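Local coordinates for protein hemolysin BL lytic component L1 (Bacillus cereus, PDB 7NMQ) that is one component of the haemolysin BL enterotoxin and probably acts with its partner proteins to form a pore in host cell membranes, at residues M24-N36 and V217-A229. Numbering follows the deposited sequence.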
loop_
_atom_site.group_PDB
_atom_site.type_symbol
_atom_site.label_atom_id
_atom_site.label_comp_id
_atom_site.label_asym_id
_atom_site.label_seq_id
_atom_site.Cartn_x
_atom_site.Cartn_y
_atom_site.Cartn_z
ATOM N N MET A 24 0.389 3.744 -2.597
ATOM C CA MET A 24 -0.887 4.375 -2.990
ATOM C C MET A 24 -0.896 5.826 -2.562
ATOM O O MET A 24 -1.382 6.678 -3.355
ATOM C CB MET A 24 -2.088 3.715 -2.339
ATOM C CG MET A 24 -2.361 2.383 -2.880
ATOM S SD MET A 24 -2.878 2.335 -4.585
ATOM C CE MET A 24 -4.389 3.288 -4.572
ATOM N N ASP A 25 -0.415 6.131 -1.357
ATOM C CA ASP A 25 -0.407 7.545 -0.907
ATOM C C ASP A 25 0.415 8.393 -1.888
ATOM O O ASP A 25 -0.017 9.481 -2.236
ATOM C CB ASP A 25 0.157 7.687 0.500
ATOM C CG ASP A 25 -0.809 7.374 1.636
ATOM O OD1 ASP A 25 -2.025 7.233 1.393
ATOM O OD2 ASP A 25 -0.308 7.283 2.779
ATOM N N LEU A 26 1.600 7.922 -2.269
ATOM C CA LEU A 26 2.494 8.662 -3.196
ATOM C C LEU A 26 1.759 8.914 -4.515
ATOM O O LEU A 26 1.688 10.063 -4.969
ATOM C CB LEU A 26 3.785 7.889 -3.473
ATOM C CG LEU A 26 4.874 7.967 -2.407
ATOM C CD1 LEU A 26 6.231 8.132 -3.068
ATOM C CD2 LEU A 26 4.620 9.092 -1.440
ATOM N N TYR A 27 1.252 7.861 -5.132
ATOM C CA TYR A 27 0.597 7.979 -6.447
ATOM C C TYR A 27 -0.605 8.898 -6.296
ATOM O O TYR A 27 -0.797 9.799 -7.152
ATOM C CB TYR A 27 0.113 6.617 -6.946
ATOM C CG TYR A 27 1.192 5.692 -7.417
ATOM C CD1 TYR A 27 2.350 6.155 -8.015
ATOM C CD2 TYR A 27 1.034 4.307 -7.302
ATOM C CE1 TYR A 27 3.350 5.283 -8.433
ATOM C CE2 TYR A 27 2.026 3.434 -7.722
ATOM C CZ TYR A 27 3.179 3.911 -8.308
ATOM O OH TYR A 27 4.132 3.019 -8.720
ATOM N N ALA A 28 -1.426 8.750 -5.261
ATOM C CA ALA A 28 -2.631 9.598 -5.128
ATOM C C ALA A 28 -2.212 11.060 -5.004
ATOM O O ALA A 28 -2.823 11.969 -5.630
ATOM C CB ALA A 28 -3.435 9.146 -3.943
ATOM N N LYS A 29 -1.225 11.331 -4.181
ATOM C CA LYS A 29 -0.829 12.728 -3.942
ATOM C C LYS A 29 -0.265 13.315 -5.243
ATOM O O LYS A 29 -0.433 14.523 -5.521
ATOM C CB LYS A 29 0.156 12.780 -2.788
ATOM C CG LYS A 29 -0.507 12.577 -1.444
ATOM C CD LYS A 29 0.460 12.232 -0.346
ATOM C CE LYS A 29 -0.224 11.957 0.977
ATOM N NZ LYS A 29 -0.616 13.221 1.649
ATOM N N THR A 30 0.433 12.521 -6.011
ATOM C CA THR A 30 1.038 12.964 -7.267
ATOM C C THR A 30 -0.093 13.320 -8.245
ATOM O O THR A 30 -0.070 14.403 -8.887
ATOM C CB THR A 30 2.011 11.947 -7.845
ATOM O OG1 THR A 30 2.991 11.638 -6.858
ATOM C CG2 THR A 30 2.677 12.525 -9.067
ATOM N N MET A 31 -1.093 12.444 -8.349
ATOM C CA MET A 31 -2.232 12.672 -9.262
ATOM C C MET A 31 -2.928 13.981 -8.894
ATOM O O MET A 31 -3.249 14.742 -9.797
ATOM C CB MET A 31 -3.238 11.525 -9.204
ATOM C CG MET A 31 -2.753 10.274 -9.889
ATOM S SD MET A 31 -1.867 10.532 -11.427
ATOM C CE MET A 31 -3.227 11.073 -12.454
ATOM N N ILE A 32 -3.188 14.200 -7.610
ATOM C CA ILE A 32 -3.932 15.398 -7.111
ATOM C C ILE A 32 -3.168 16.661 -7.514
ATOM O O ILE A 32 -3.810 17.701 -7.791
ATOM C CB ILE A 32 -4.192 15.266 -5.591
ATOM C CG1 ILE A 32 -5.253 14.187 -5.367
ATOM C CG2 ILE A 32 -4.578 16.614 -4.970
ATOM C CD1 ILE A 32 -5.367 13.725 -3.964
ATOM N N LYS A 33 -1.859 16.627 -7.554
ATOM C CA LYS A 33 -1.045 17.839 -7.818
ATOM C C LYS A 33 -0.833 18.047 -9.315
ATOM O O LYS A 33 -0.453 19.130 -9.681
ATOM C CB LYS A 33 0.277 17.745 -7.045
ATOM C CG LYS A 33 0.203 18.287 -5.615
ATOM C CD LYS A 33 1.531 18.545 -4.965
ATOM C CE LYS A 33 2.071 19.954 -5.105
ATOM N NZ LYS A 33 3.466 20.031 -4.604
ATOM N N GLN A 34 -1.091 17.072 -10.161
ATOM C CA GLN A 34 -0.856 17.242 -11.596
ATOM C C GLN A 34 -2.029 18.018 -12.184
ATOM O O GLN A 34 -3.179 17.598 -12.080
ATOM C CB GLN A 34 -0.709 15.894 -12.270
ATOM C CG GLN A 34 -0.407 16.093 -13.731
ATOM C CD GLN A 34 0.599 15.152 -14.310
ATOM O OE1 GLN A 34 1.603 14.788 -13.715
ATOM N NE2 GLN A 34 0.276 14.683 -15.485
ATOM N N PRO A 35 -1.796 19.188 -12.806
ATOM C CA PRO A 35 -2.917 19.950 -13.350
ATOM C C PRO A 35 -3.446 19.378 -14.661
ATOM O O PRO A 35 -2.799 18.524 -15.261
ATOM C CB PRO A 35 -2.320 21.324 -13.592
ATOM C CG PRO A 35 -0.902 21.028 -13.897
ATOM C CD PRO A 35 -0.517 19.899 -12.953
ATOM N N ASN A 36 -4.641 19.837 -15.028
ATOM C CA ASN A 36 -5.199 19.557 -16.374
ATOM C C ASN A 36 -4.150 19.900 -17.422
ATOM O O ASN A 36 -3.485 20.971 -17.333
ATOM C CB ASN A 36 -6.530 20.256 -16.610
ATOM C CG ASN A 36 -7.724 19.604 -15.952
ATOM O OD1 ASN A 36 -7.579 18.683 -15.153
ATOM N ND2 ASN A 36 -8.913 20.081 -16.295
ATOM N N VAL A 217 8.880 12.859 1.619
ATOM C CA VAL A 217 8.347 13.015 0.239
ATOM C C VAL A 217 7.971 14.458 -0.029
ATOM O O VAL A 217 7.285 15.095 0.777
ATOM C CB VAL A 217 7.141 12.109 -0.031
ATOM C CG1 VAL A 217 6.375 12.538 -1.262
ATOM C CG2 VAL A 217 7.612 10.683 -0.147
ATOM N N VAL A 218 8.411 14.935 -1.189
ATOM C CA VAL A 218 7.915 16.204 -1.759
ATOM C C VAL A 218 7.417 15.893 -3.172
ATOM O O VAL A 218 7.957 14.989 -3.797
ATOM C CB VAL A 218 8.998 17.290 -1.768
ATOM C CG1 VAL A 218 9.315 17.728 -0.352
ATOM C CG2 VAL A 218 10.239 16.951 -2.563
ATOM N N ILE A 219 6.403 16.625 -3.632
ATOM C CA ILE A 219 5.905 16.466 -5.024
ATOM C C ILE A 219 6.289 17.750 -5.768
ATOM O O ILE A 219 5.862 18.828 -5.313
ATOM C CB ILE A 219 4.400 16.174 -5.023
ATOM C CG1 ILE A 219 3.950 15.032 -4.080
ATOM C CG2 ILE A 219 3.983 15.970 -6.478
ATOM C CD1 ILE A 219 4.316 13.675 -4.466
ATOM N N VAL A 220 7.067 17.652 -6.845
ATOM C CA VAL A 220 7.491 18.855 -7.637
ATOM C C VAL A 220 6.715 18.876 -8.942
ATOM O O VAL A 220 6.668 17.824 -9.607
ATOM C CB VAL A 220 9.018 18.916 -7.876
ATOM C CG1 VAL A 220 9.434 19.921 -8.942
ATOM C CG2 VAL A 220 9.715 19.242 -6.569
ATOM N N VAL A 221 6.074 19.990 -9.256
ATOM C CA VAL A 221 5.360 20.122 -10.551
ATOM C C VAL A 221 6.234 21.023 -11.440
ATOM O O VAL A 221 6.510 22.186 -11.073
ATOM C CB VAL A 221 3.952 20.720 -10.412
ATOM C CG1 VAL A 221 3.209 20.737 -11.742
ATOM C CG2 VAL A 221 3.161 19.971 -9.331
ATOM N N THR A 222 6.631 20.476 -12.573
ATOM C CA THR A 222 7.440 21.162 -13.624
ATOM C C THR A 222 6.803 20.947 -14.983
ATOM O O THR A 222 6.602 19.800 -15.311
ATOM C CB THR A 222 8.811 20.499 -13.761
ATOM O OG1 THR A 222 9.442 20.448 -12.489
ATOM C CG2 THR A 222 9.702 21.241 -14.727
ATOM N N GLY A 223 6.591 22.005 -15.786
ATOM C CA GLY A 223 5.926 21.868 -17.097
ATOM C C GLY A 223 4.641 21.034 -17.059
ATOM O O GLY A 223 4.359 20.315 -18.029
ATOM N N GLY A 224 3.835 21.150 -16.005
ATOM C CA GLY A 224 2.558 20.420 -15.874
ATOM C C GLY A 224 2.738 18.967 -15.515
ATOM O O GLY A 224 1.713 18.251 -15.360
ATOM N N THR A 225 3.951 18.532 -15.155
ATOM C CA THR A 225 4.191 17.136 -14.709
ATOM C C THR A 225 4.530 17.142 -13.224
ATOM O O THR A 225 5.468 17.807 -12.802
ATOM C CB THR A 225 5.313 16.483 -15.504
ATOM O OG1 THR A 225 4.999 16.415 -16.890
ATOM C CG2 THR A 225 5.567 15.074 -15.043
ATOM N N ALA A 226 3.779 16.390 -12.422
ATOM C CA ALA A 226 4.060 16.194 -10.983
ATOM C C ALA A 226 4.882 14.923 -10.803
ATOM O O ALA A 226 4.528 13.849 -11.342
ATOM C CB ALA A 226 2.771 16.152 -10.213
ATOM N N THR A 227 5.925 15.027 -9.996
ATOM C CA THR A 227 6.911 13.929 -9.799
ATOM C C THR A 227 7.308 13.939 -8.329
ATOM O O THR A 227 7.696 14.996 -7.825
ATOM C CB THR A 227 8.131 14.201 -10.708
ATOM O OG1 THR A 227 7.696 14.227 -12.069
ATOM C CG2 THR A 227 9.236 13.184 -10.617
ATOM N N PRO A 228 7.213 12.802 -7.601
ATOM C CA PRO A 228 7.710 12.753 -6.239
ATOM C C PRO A 228 9.226 12.611 -6.162
ATOM O O PRO A 228 9.852 12.090 -7.056
ATOM C CB PRO A 228 7.109 11.518 -5.599
ATOM C CG PRO A 228 6.519 10.765 -6.712
ATOM C CD PRO A 228 6.569 11.551 -7.997
ATOM N N ALA A 229 9.764 13.041 -5.028
ATOM C CA ALA A 229 11.152 12.783 -4.628
ATOM C C ALA A 229 11.199 12.625 -3.116
ATOM O O ALA A 229 10.304 13.111 -2.440
ATOM C CB ALA A 229 12.022 13.936 -5.047
HETATM O O HOH W 1 -0.583 18.791 -16.600
#
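Leu26, on helix 10-33, reaches the start of the beta hairpin 217-229 in one of its two modelled conformers, CD2 lying against CG2 of Val217, two branched apolar side chains crossing obliquely. One turn on, Thr30 presents a small side chain with a hydroxyl and a methyl to the hairpin. Its OG1 lies beside the backbone N (chi1 -55°), where it bonds back to Leu26 O at 2.8 Å; tied down in this way, the hydroxyl can pack against Ile219 CD1 and Pro228 CG, while CG2 comes to 3.2 Å from Ala226 O. Lys33 suits the exposed margin: its aliphatic CD lies along Ile219 CB (3.7 Å), and the chain bends at chi3, where NZ donates a hydrogen bond to Ile219 O (2.8 Å), tilted from the carbonyl plane. Gln34, the first residue to leave helical geometry, extends CG anti to its backbone N (chi1 -177°), and OE1 accepts a nearly straight bond from Ala226 N (3.0 Å, 170° at the hydrogen), with the donor above the amide plane. Its NE2 turns to Ser282 O, and Asn285 ND2 bonds both OE1 and Ala226 O, so helix 275-325 fixes the amide's rotation. The ring of Pro35 touches Val221, CD to CG1 4.0 Å, and a water links Pro35 O to Gly224 O in the type I' turn, whose positive phi angles suit Gly223 and Gly224. The chemistry implies a hairpin, overlapping two predicted transmembrane segments, held on helix 10-33 by apolar packing and by side chains that bind its backbone.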